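PDB 4OVS: TRAP dicarboxylate transporter, DctP subunit from Sulfurospirillum deleyianum, which binds succinate in the periplasm and probably delivers it to the membrane components of a TRAP dicarboxylate transporter. Local coordinates for residues 126-129 with 130-133; 238-242 with 243-247; 113-116 with 117-121; 75-78 with 79-83. One frame throughout, in Å; residues are numbered along the deposited sequence.

In the fold
The four contacts follow one another along the chain; each is local, and none nests in or crosses another. First comes interaction 4, which ends helix 75-81 and turns the chain towards strand 86-87. Interaction 3 runs through helix 113-120, and a short turn leads into helix 123-134, which holds interaction 1 and precedes strand 137-152. Interaction 2 comes last, where strand 233-241 gives way to helix 242-247. Space reunites three of them: Ile239 of interaction 2 packs on Val132 of interaction 1 and Leu79 of interaction 4, and Ser241 OG bonds to Leu79 O. Interaction 3 touches none of the others, its nearest atoms about 5 Å from interaction 1.

Interaction 1 (126-129 with 130-133); sequences QILK and DKVS
Gln126 O, Ile127 O, Leu128 O and Lys129 O accept in turn from Asp130 N, Lys131 N, Val132 N and Ser133 N, four successive i to i+4 bonds of an alpha-helix that runs on past both ends of 126-133; they range from 2.9 Å for Ser133 N to Lys129 O up to 3.3 Å for Lys131 N to Ile127 O. On the outer side the amide of Gln126 reaches one turn ahead, its NE2 donating to Asp130 OD1 at 2.8 Å. The bond is somewhat bent, 149° at the hydrogen. OD1 lies close to the plane of the amide, yet NE2 meets the carboxylate from above, the two flat groups being turned 44° against each other. With CG anti to the backbone N (chi1 -174°) and a bend at chi2, the glutamine chain curls round towards its partner. Ile127 and Lys131 run side by side in the same direction, Ile127 CG2 at 3.8 Å from Lys131 CE; beyond this apolar stretch the ammonium forms a salt bridge with Glu100. Lys129, extended beyond CG, takes its NZ to Leu140 O on strand 137-152. Ser133 OG lies 3.1 Å from Lys129 O, the carbonyl that its own backbone N already binds. On the buried side Val132 CG2 rests 3.3 Å from Leu128 O, and the two side chains turn to the protein: Leu128 meets Phe104 and Tyr142, Val132 meets Phe137 and Leu237. This is an amphipathic helix, its polar side carrying an i to i+4 Gln-Asp pair and its apolar side laid against strands 137-152 and 233-241.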
loop_
_atom_site.group_PDB
_atom_site.type_symbol
_atom_site.label_atom_id
_atom_site.label_comp_id
_atom_site.label_asym_id
_atom_site.label_seq_id
_atom_site.Cartn_x
_atom_site.Cartn_y
_atom_site.Cartn_z
ATOM N N GLN A 126 12.960 -3.081 -11.126
ATOM C CA GLN A 126 13.217 -4.439 -11.631
ATOM C C GLN A 126 14.070 -5.247 -10.663
ATOM O O GLN A 126 13.848 -6.437 -10.484
ATOM C CB GLN A 126 13.884 -4.403 -13.003
ATOM C CG GLN A 126 14.030 -5.774 -13.635
ATOM C CD GLN A 126 12.691 -6.397 -13.964
ATOM O OE1 GLN A 126 11.885 -5.829 -14.702
ATOM N NE2 GLN A 126 12.427 -7.554 -13.379
ATOM N N ILE A 127 15.031 -4.589 -10.025
ATOM C CA ILE A 127 15.878 -5.254 -9.045
ATOM C C ILE A 127 15.030 -5.826 -7.919
ATOM O O ILE A 127 15.253 -6.950 -7.486
ATOM C CB ILE A 127 16.898 -4.299 -8.461
ATOM C CG1 ILE A 127 18.096 -4.169 -9.399
ATOM C CG2 ILE A 127 17.378 -4.802 -7.098
ATOM C CD1 ILE A 127 18.909 -2.883 -9.180
ATOM N N LEU A 128 14.051 -5.060 -7.431
ATOM C CA LEU A 128 13.208 -5.561 -6.326
ATOM C C LEU A 128 12.211 -6.641 -6.787
ATOM O O LEU A 128 11.973 -7.595 -6.074
ATOM C CB LEU A 128 12.512 -4.421 -5.609
ATOM C CG LEU A 128 13.629 -3.658 -4.900
ATOM C CD1 LEU A 128 13.317 -2.220 -4.851
ATOM C CD2 LEU A 128 13.885 -4.187 -3.524
ATOM N N LYS A 129 11.650 -6.513 -7.981
ATOM C CA LYS A 129 10.852 -7.613 -8.531
ATOM C C LYS A 129 11.680 -8.907 -8.534
ATOM O O LYS A 129 11.210 -9.980 -8.176
ATOM C CB LYS A 129 10.427 -7.324 -9.984
ATOM C CG LYS A 129 9.399 -6.245 -10.181
ATOM C CD LYS A 129 8.863 -6.281 -11.593
ATOM C CE LYS A 129 7.919 -5.148 -11.831
ATOM N NZ LYS A 129 7.285 -5.175 -13.194
ATOM N N ASP A 130 12.916 -8.800 -8.995
ATOM C CA ASP A 130 13.725 -9.996 -9.189
ATOM C C ASP A 130 13.961 -10.706 -7.856
ATOM O O ASP A 130 13.999 -11.937 -7.777
ATOM C CB ASP A 130 15.051 -9.657 -9.880
ATOM C CG ASP A 130 14.875 -9.331 -11.363
ATOM O OD1 ASP A 130 13.755 -9.487 -11.923
ATOM O OD2 ASP A 130 15.887 -8.940 -11.992
ATOM N N LYS A 131 14.098 -9.921 -6.806
ATOM C CA LYS A 131 14.290 -10.468 -5.460
ATOM C C LYS A 131 13.064 -11.231 -4.964
ATOM O O LYS A 131 13.177 -12.251 -4.310
ATOM C CB LYS A 131 14.639 -9.341 -4.486
ATOM C CG LYS A 131 15.989 -8.697 -4.803
ATOM C CD LYS A 131 16.428 -7.699 -3.736
ATOM C CE LYS A 131 17.781 -7.104 -4.055
ATOM N NZ LYS A 131 18.852 -7.956 -3.511
ATOM N N VAL A 132 11.892 -10.705 -5.269
ATOM C CA VAL A 132 10.636 -11.331 -4.881
ATOM C C VAL A 132 10.486 -12.613 -5.678
ATOM O O VAL A 132 10.074 -13.642 -5.157
ATOM C CB VAL A 132 9.460 -10.378 -5.175
ATOM C CG1 VAL A 132 8.102 -11.062 -4.946
ATOM C CG2 VAL A 132 9.609 -9.119 -4.316
ATOM N N SER A 133 10.837 -12.548 -6.951
ATOM C CA SER A 133 10.800 -13.735 -7.775
ATOM C C SER A 133 11.657 -14.865 -7.190
ATOM O O SER A 133 11.295 -16.024 -7.309
ATOM C CB SER A 133 11.249 -13.402 -9.196
ATOM O OG SER A 133 10.348 -12.460 -9.758
#

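Interaction 2 (238-242 with 243-247); sequences VIMSE and SFWKK
Ser241 N-caps helix 242-247 where the chain leaves strand 233-241: its OG accepts a weak but nearly straight bond from Phe244 N, 3.3 Å and 169°. The same OG bonds to Leu79 O, so the cap is itself anchored. Strand and helix axes make 67°, and Trp245 N to Ser241 O, 2.9 Å, closes the first turn. The tight side lies between Met240, modelled as selenomethionine, and the two aromatic rings. With CG anti to the carbonyl carbon (chi1 -53°) and an extended chi2, Met240 carries SE over one face of Trp245, 4.2 Å from the centroid of the six-membered ring, a Met-aromatic contact; the terminal methyl also lies over this face, but its modelled closeness is doubtful. Phe244 offers the same SE its edge, at 4.5 Å from CE2, and stacks on His85. With an alanine in place of Trp245, the selenium would probably lose the face it lies on and Lys253 its cation-pi partner. The loose side is polar and carries the exposed Glu242 and Lys246 side chains. There the backbone does the holding: Lys246 N bonds to Glu242 O at 2.9 Å. Lys246 CB rests 3.3 Å from that same Glu242 O.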
loop_
_atom_site.group_PDB
_atom_site.type_symbol
_atom_site.label_atom_id
_atom_site.label_comp_id
_atom_site.label_asym_id
_atom_site.label_seq_id
_atom_site.Cartn_x
_atom_site.Cartn_y
_atom_site.Cartn_z
ATOM N N VAL A 238 1.905 -6.703 -7.612
ATOM C CA VAL A 238 1.017 -7.834 -7.906
ATOM C C VAL A 238 1.881 -9.075 -7.964
ATOM O O VAL A 238 2.925 -9.093 -8.652
ATOM C CB VAL A 238 0.277 -7.620 -9.243
ATOM C CG1 VAL A 238 -0.638 -8.793 -9.606
ATOM C CG2 VAL A 238 -0.528 -6.345 -9.202
ATOM N N ILE A 239 1.465 -10.089 -7.209
ATOM C CA ILE A 239 2.108 -11.388 -7.235
ATOM C C ILE A 239 1.163 -12.553 -7.438
ATOM O O ILE A 239 -0.019 -12.484 -7.107
ATOM C CB ILE A 239 2.888 -11.697 -5.970
ATOM C CG1 ILE A 239 1.980 -11.524 -4.750
ATOM C CG2 ILE A 239 4.130 -10.813 -5.885
ATOM C CD1 ILE A 239 2.597 -12.083 -3.524
HETATM N N MSE A 240 1.711 -13.643 -7.963
HETATM C CA MSE A 240 0.940 -14.853 -8.152
HETATM C C MSE A 240 1.586 -16.033 -7.446
HETATM O O MSE A 240 2.779 -16.026 -7.146
HETATM C CB MSE A 240 0.747 -15.177 -9.631
HETATM C CG MSE A 240 0.190 -14.107 -10.483
HETATM SE SE MSE A 240 -0.549 -14.792 -12.192
HETATM C CE MSE A 240 1.136 -15.155 -13.160
ATOM N N SER A 241 0.770 -17.029 -7.141
ATOM C CA SER A 241 1.262 -18.271 -6.553
ATOM C C SER A 241 2.060 -19.028 -7.613
ATOM O O SER A 241 1.567 -19.329 -8.706
ATOM C CB SER A 241 0.109 -19.141 -6.058
ATOM O OG SER A 241 0.565 -20.446 -5.750
ATOM N N GLU A 242 3.308 -19.310 -7.293
ATOM C CA GLU A 242 4.172 -20.066 -8.193
ATOM C C GLU A 242 3.642 -21.479 -8.552
ATOM O O GLU A 242 3.793 -21.934 -9.701
ATOM C CB GLU A 242 5.547 -20.167 -7.537
ATOM C CG GLU A 242 6.623 -20.724 -8.374
ATOM C CD GLU A 242 7.948 -20.604 -7.661
ATOM O OE1 GLU A 242 8.666 -19.601 -7.910
ATOM O OE2 GLU A 242 8.249 -21.499 -6.830
ATOM N N SER A 243 3.032 -22.185 -7.600
ATOM C CA SER A 243 2.576 -23.540 -7.899
ATOM C C SER A 243 1.245 -23.502 -8.653
ATOM O O SER A 243 1.015 -24.305 -9.561
ATOM C CB SER A 243 2.510 -24.387 -6.627
ATOM O OG SER A 243 1.706 -23.775 -5.655
ATOM N N PHE A 244 0.387 -22.529 -8.332
ATOM C CA PHE A 244 -0.767 -22.269 -9.187
ATOM C C PHE A 244 -0.303 -21.964 -10.627
ATOM O O PHE A 244 -0.804 -22.556 -11.579
ATOM C CB PHE A 244 -1.636 -21.113 -8.641
ATOM C CG PHE A 244 -2.464 -20.417 -9.706
ATOM C CD1 PHE A 244 -3.650 -20.964 -10.164
ATOM C CD2 PHE A 244 -2.047 -19.204 -10.234
ATOM C CE1 PHE A 244 -4.395 -20.316 -11.145
ATOM C CE2 PHE A 244 -2.768 -18.555 -11.233
ATOM C CZ PHE A 244 -3.944 -19.110 -11.685
ATOM N N TRP A 245 0.651 -21.059 -10.797
ATOM C CA TRP A 245 1.057 -20.670 -12.144
ATOM C C TRP A 245 1.727 -21.851 -12.880
ATOM O O TRP A 245 1.553 -22.027 -14.088
ATOM C CB TRP A 245 2.008 -19.485 -12.097
ATOM C CG TRP A 245 2.197 -18.769 -13.408
ATOM C CD1 TRP A 245 3.387 -18.533 -14.053
ATOM C CD2 TRP A 245 1.180 -18.165 -14.228
ATOM N NE1 TRP A 245 3.174 -17.833 -15.204
ATOM C CE2 TRP A 245 1.832 -17.582 -15.337
ATOM C CE3 TRP A 245 -0.203 -18.055 -14.130
ATOM C CZ2 TRP A 245 1.145 -16.917 -16.345
ATOM C CZ3 TRP A 245 -0.892 -17.382 -15.133
ATOM C CH2 TRP A 245 -0.222 -16.813 -16.215
ATOM N N LYS A 246 2.494 -22.647 -12.150
ATOM C CA LYS A 246 3.176 -23.807 -12.747
ATOM C C LYS A 246 2.152 -24.753 -13.381
ATOM O O LYS A 246 2.338 -25.224 -14.502
ATOM C CB LYS A 246 3.986 -24.546 -11.684
ATOM C CG LYS A 246 4.834 -25.722 -12.215
ATOM C CD LYS A 246 6.322 -25.560 -11.845
ATOM C CE LYS A 246 7.180 -26.661 -12.431
ATOM N NZ LYS A 246 6.986 -27.966 -11.739
ATOM N N LYS A 247 1.059 -24.982 -12.657
ATOM C CA LYS A 247 -0.031 -25.862 -13.076
ATOM C C LYS A 247 -1.013 -25.263 -14.076
ATOM O O LYS A 247 -1.736 -26.001 -14.723
ATOM C CB LYS A 247 -0.874 -26.255 -11.860
ATOM C CG LYS A 247 -0.216 -27.230 -10.868
ATOM C CD LYS A 247 -1.015 -27.277 -9.521
ATOM C CE LYS A 247 -2.519 -27.621 -9.723
ATOM N NZ LYS A 247 -3.367 -27.499 -8.478
#

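Interaction 3 (113-116 with 117-121); sequences KDHL and YKVLD
Helix 113-120, two turns long, is spanned by i to i+4 bonds such as Tyr117 N to Lys113 O, 3.0 Å, and the straight Leu120 N to Leu116 O, 2.8 Å and 174°. Its buried side is led by Leu116 and Leu120, whose chains cross at an angle, Leu116 CG at 3.9 Å from Leu120 CD1. Leu116 swings CG away from its own N (chi1 179°), which tilts its branch towards Leu120; the side chain also touches Phe110. Cut back to an alanine, Leu116 would give up CG and both methyls, which is likely to open a gap beside Leu120 CD1 and Phe110. His115, also buried, is fixed at two points: ND1 bonds with Arg111 N and NE2 with Val328 O, an arrangement consistent with the proton on NE2. Val119 CG2 approaches this ring obliquely, 4.0 Å from NE2. On the exposed side Asp114 OD2 and Lys118 NZ form a long, weak salt bridge of 3.3 Å. Lys118 NZ also pairs with the C-terminal carboxylate of Lys332, so two negative groups share one ammonium. Lys113 sends its NZ to Asp144 of strand 137-152, and Tyr117 CD2 packs 3.3 Å from Lys113 O. At the far end Asp121 leaves the helical path while its N still reaches Tyr117 O at 2.9 Å, and its carboxylate forms a salt bridge with Arg268. The whole is a short amphipathic helix, Leu120 set against Phe104 and Tyr142 about 8 Å from the side chain of the succinate-binding Tyr236.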
loop_
_atom_site.group_PDB
_atom_site.type_symbol
_atom_site.label_atom_id
_atom_site.label_comp_id
_atom_site.label_asym_id
_atom_site.label_seq_id
_atom_site.Cartn_x
_atom_site.Cartn_y
_atom_site.Cartn_z
ATOM N N LYS A 113 4.847 11.772 -8.134
ATOM C CA LYS A 113 4.483 10.576 -8.871
ATOM C C LYS A 113 5.366 10.378 -10.079
ATOM O O LYS A 113 5.584 9.249 -10.530
ATOM C CB LYS A 113 3.026 10.640 -9.339
ATOM C CG LYS A 113 1.998 10.545 -8.221
ATOM C CD LYS A 113 1.850 9.133 -7.707
ATOM C CE LYS A 113 0.819 9.038 -6.577
ATOM N NZ LYS A 113 -0.597 8.804 -7.015
ATOM N N ASP A 114 5.847 11.479 -10.644
ATOM C CA ASP A 114 6.745 11.391 -11.776
ATOM C C ASP A 114 7.994 10.628 -11.332
ATOM O O ASP A 114 8.471 9.721 -12.012
ATOM C CB ASP A 114 7.093 12.811 -12.265
ATOM C CG ASP A 114 8.143 12.815 -13.357
ATOM O OD1 ASP A 114 7.791 12.563 -14.538
ATOM O OD2 ASP A 114 9.323 13.098 -13.039
ATOM N N HIS A 115 8.538 11.021 -10.183
ATOM C CA HIS A 115 9.700 10.344 -9.633
ATOM C C HIS A 115 9.399 8.856 -9.430
ATOM O O HIS A 115 10.130 7.994 -9.911
ATOM C CB HIS A 115 10.113 10.986 -8.309
ATOM C CG HIS A 115 11.382 10.428 -7.745
ATOM N ND1 HIS A 115 11.648 10.373 -6.392
ATOM C CD2 HIS A 115 12.450 9.870 -8.357
ATOM C CE1 HIS A 115 12.835 9.823 -6.199
ATOM N NE2 HIS A 115 13.348 9.525 -7.378
ATOM N N LEU A 116 8.301 8.572 -8.730
ATOM C CA LEU A 116 7.884 7.211 -8.401
ATOM C C LEU A 116 7.867 6.275 -9.602
ATOM O O LEU A 116 8.455 5.185 -9.610
ATOM C CB LEU A 116 6.467 7.258 -7.816
ATOM C CG LEU A 116 5.831 5.920 -7.431
ATOM C CD1 LEU A 116 6.506 5.450 -6.184
ATOM C CD2 LEU A 116 4.311 5.977 -7.184
ATOM N N TYR A 117 7.149 6.678 -10.634
ATOM C CA TYR A 117 6.973 5.790 -11.766
ATOM C C TYR A 117 8.304 5.541 -12.532
ATOM O O TYR A 117 8.525 4.450 -13.056
ATOM C CB TYR A 117 5.889 6.327 -12.684
ATOM C CG TYR A 117 4.499 6.015 -12.191
ATOM C CD1 TYR A 117 4.096 4.702 -11.995
ATOM C CD2 TYR A 117 3.587 7.028 -11.908
ATOM C CE1 TYR A 117 2.825 4.405 -11.543
ATOM C CE2 TYR A 117 2.309 6.728 -11.456
ATOM C CZ TYR A 117 1.940 5.439 -11.289
ATOM O OH TYR A 117 0.684 5.143 -10.826
ATOM N N LYS A 118 9.187 6.544 -12.561
ATOM C CA LYS A 118 10.506 6.367 -13.143
ATOM C C LYS A 118 11.304 5.339 -12.353
ATOM O O LYS A 118 12.124 4.626 -12.913
ATOM C CB LYS A 118 11.273 7.689 -13.191
ATOM C CG LYS A 118 10.833 8.639 -14.328
ATOM C CD LYS A 118 11.696 9.894 -14.371
ATOM C CE LYS A 118 11.062 11.007 -15.244
ATOM N NZ LYS A 118 11.738 12.344 -15.144
ATOM N N VAL A 119 11.093 5.276 -11.050
ATOM C CA VAL A 119 11.751 4.254 -10.255
ATOM C C VAL A 119 11.113 2.883 -10.459
ATOM O O VAL A 119 11.803 1.903 -10.810
ATOM C CB VAL A 119 11.777 4.642 -8.780
ATOM C CG1 VAL A 119 12.255 3.481 -7.925
ATOM C CG2 VAL A 119 12.670 5.812 -8.601
ATOM N N LEU A 120 9.806 2.821 -10.291
ATOM C CA LEU A 120 9.079 1.555 -10.360
ATOM C C LEU A 120 9.176 0.897 -11.722
ATOM O O LEU A 120 9.366 -0.306 -11.792
ATOM C CB LEU A 120 7.604 1.720 -9.983
ATOM C CG LEU A 120 7.300 2.145 -8.545
ATOM C CD1 LEU A 120 5.782 2.147 -8.246
ATOM C CD2 LEU A 120 8.049 1.292 -7.542
ATOM N N ASP A 121 9.048 1.651 -12.814
ATOM C CA ASP A 121 9.128 1.006 -14.113
ATOM C C ASP A 121 10.546 1.067 -14.709
ATOM O O ASP A 121 10.707 0.935 -15.910
ATOM C CB ASP A 121 8.132 1.606 -15.108
ATOM C CG ASP A 121 6.686 1.483 -14.652
ATOM O OD1 ASP A 121 6.324 0.467 -14.029
ATOM O OD2 ASP A 121 5.910 2.432 -14.911
#

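Interaction 4 (75-78 with 79-83); sequences EMKA and LKLGN
Ala78 O meets two backbone nitrogens at the end of helix 75-81: Asn83 N is bonded to it weakly, at 3.0 Å with a bent angle of 123°, and Gly82 N also lies 3.0 Å away. Gly82 leaves the helix with a positive phi (83°), the Schellman motif that closes many alpha-helices. A side-chain carbon at this backbone setting would be jammed against the carbonyl oxygen of Leu81, and glycine has none. Gly82 N bonds to Leu79 O at 3.0 Å. Before it run regular i to i+4 bonds, among them Lys80 N to Met76 O and Leu81 N to Lys77 O, both 2.9 Å. On the exposed side Lys77 and Leu81 pack one turn apart. Lys77 leaves the backbone with chi1 169° and bends at chi2, which brings its aliphatic chain across the leucine fork: CG is 3.7 Å from Leu81 CD1, and CE 3.7 Å from Leu81 CD2. Lys80 leads its NZ off to Lys135 O. On the other side Met76, a selenomethionine, comes within about 4 Å of the side chain of the succinate-binding Lys93, and Glu75 lies about 7 Å from the bound succinate. The helix therefore borders the ligand site at its start, while Leu79 seats it on the sheet against Ala87 of strand 86-87, Phe137 of strand 137-152 and Ile239 of strand 233-241.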
loop_
_atom_site.group_PDB
_atom_site.type_symbol
_atom_site.label_atom_id
_atom_site.label_comp_id
_atom_site.label_asym_id
_atom_site.label_seq_id
_atom_site.Cartn_x
_atom_site.Cartn_y
_atom_site.Cartn_z
ATOM N N GLU A 75 -2.142 -14.185 3.858
ATOM C CA GLU A 75 -2.164 -14.267 2.390
ATOM C C GLU A 75 -0.903 -14.889 1.808
ATOM O O GLU A 75 -0.972 -15.554 0.792
ATOM C CB GLU A 75 -2.465 -12.906 1.709
ATOM C CG GLU A 75 -1.486 -11.827 2.042
ATOM C CD GLU A 75 -1.821 -10.493 1.416
ATOM O OE1 GLU A 75 -2.749 -10.421 0.549
ATOM O OE2 GLU A 75 -1.155 -9.518 1.804
HETATM N N MSE A 76 0.245 -14.652 2.407
HETATM C CA MSE A 76 1.475 -15.103 1.781
HETATM C C MSE A 76 1.555 -16.643 1.758
HETATM O O MSE A 76 1.769 -17.268 0.702
HETATM C CB MSE A 76 2.687 -14.513 2.501
HETATM C CG MSE A 76 2.778 -13.014 2.411
HETATM SE SE MSE A 76 3.040 -12.345 0.538
HETATM C CE MSE A 76 4.147 -10.808 0.961
ATOM N N LYS A 77 1.393 -17.245 2.926
ATOM C CA LYS A 77 1.410 -18.692 3.052
ATOM C C LYS A 77 0.364 -19.264 2.104
ATOM O O LYS A 77 0.564 -20.277 1.467
ATOM C CB LYS A 77 1.049 -19.076 4.500
ATOM C CG LYS A 77 0.761 -20.559 4.710
ATOM C CD LYS A 77 -0.421 -20.821 5.647
ATOM C CE LYS A 77 -0.261 -22.200 6.354
ATOM N NZ LYS A 77 -1.111 -22.383 7.587
ATOM N N ALA A 78 -0.783 -18.598 2.042
ATOM C CA ALA A 78 -1.864 -19.055 1.199
ATOM C C ALA A 78 -1.395 -19.169 -0.226
ATOM O O ALA A 78 -1.747 -20.094 -0.907
ATOM C CB ALA A 78 -3.062 -18.072 1.284
ATOM N N LEU A 79 -0.635 -18.186 -0.691
ATOM C CA LEU A 79 -0.113 -18.218 -2.045
ATOM C C LEU A 79 0.940 -19.334 -2.149
ATOM O O LEU A 79 0.928 -20.120 -3.085
ATOM C CB LEU A 79 0.463 -16.844 -2.444
ATOM C CG LEU A 79 -0.406 -15.993 -3.402
ATOM C CD1 LEU A 79 -1.776 -15.820 -2.874
ATOM C CD2 LEU A 79 0.217 -14.635 -3.667
ATOM N N LYS A 80 1.822 -19.450 -1.162
ATOM C CA LYS A 80 2.796 -20.530 -1.195
ATOM C C LYS A 80 2.130 -21.888 -1.373
ATOM O O LYS A 80 2.608 -22.715 -2.133
ATOM C CB LYS A 80 3.672 -20.533 0.057
ATOM C CG LYS A 80 4.599 -19.322 0.137
ATOM C CD LYS A 80 5.949 -19.572 -0.546
ATOM C CE LYS A 80 7.049 -18.715 0.095
ATOM N NZ LYS A 80 8.420 -19.185 -0.274
ATOM N N LEU A 81 1.022 -22.108 -0.687
ATOM C CA LEU A 81 0.361 -23.416 -0.694
ATOM C C LEU A 81 -0.602 -23.584 -1.875
ATOM O O LEU A 81 -1.077 -24.687 -2.124
ATOM C CB LEU A 81 -0.427 -23.619 0.603
ATOM C CG LEU A 81 0.331 -24.013 1.865
ATOM C CD1 LEU A 81 1.507 -23.122 2.093
ATOM C CD2 LEU A 81 -0.577 -23.957 3.082
ATOM N N GLY A 82 -0.903 -22.494 -2.578
ATOM C CA GLY A 82 -1.862 -22.520 -3.687
ATOM C C GLY A 82 -3.335 -22.415 -3.316
ATOM O O GLY A 82 -4.238 -22.627 -4.141
ATOM N N ASN A 83 -3.592 -22.109 -2.061
ATOM C CA ASN A 83 -4.968 -21.849 -1.582
ATOM C C ASN A 83 -5.512 -20.473 -2.024
ATOM O O ASN A 83 -6.713 -20.199 -1.990
ATOM C CB ASN A 83 -4.989 -21.984 -0.071
ATOM C CG ASN A 83 -4.612 -23.370 0.372
ATOM O OD1 ASN A 83 -5.033 -24.346 -0.230
ATOM N ND2 ASN A 83 -3.792 -23.464 1.403
#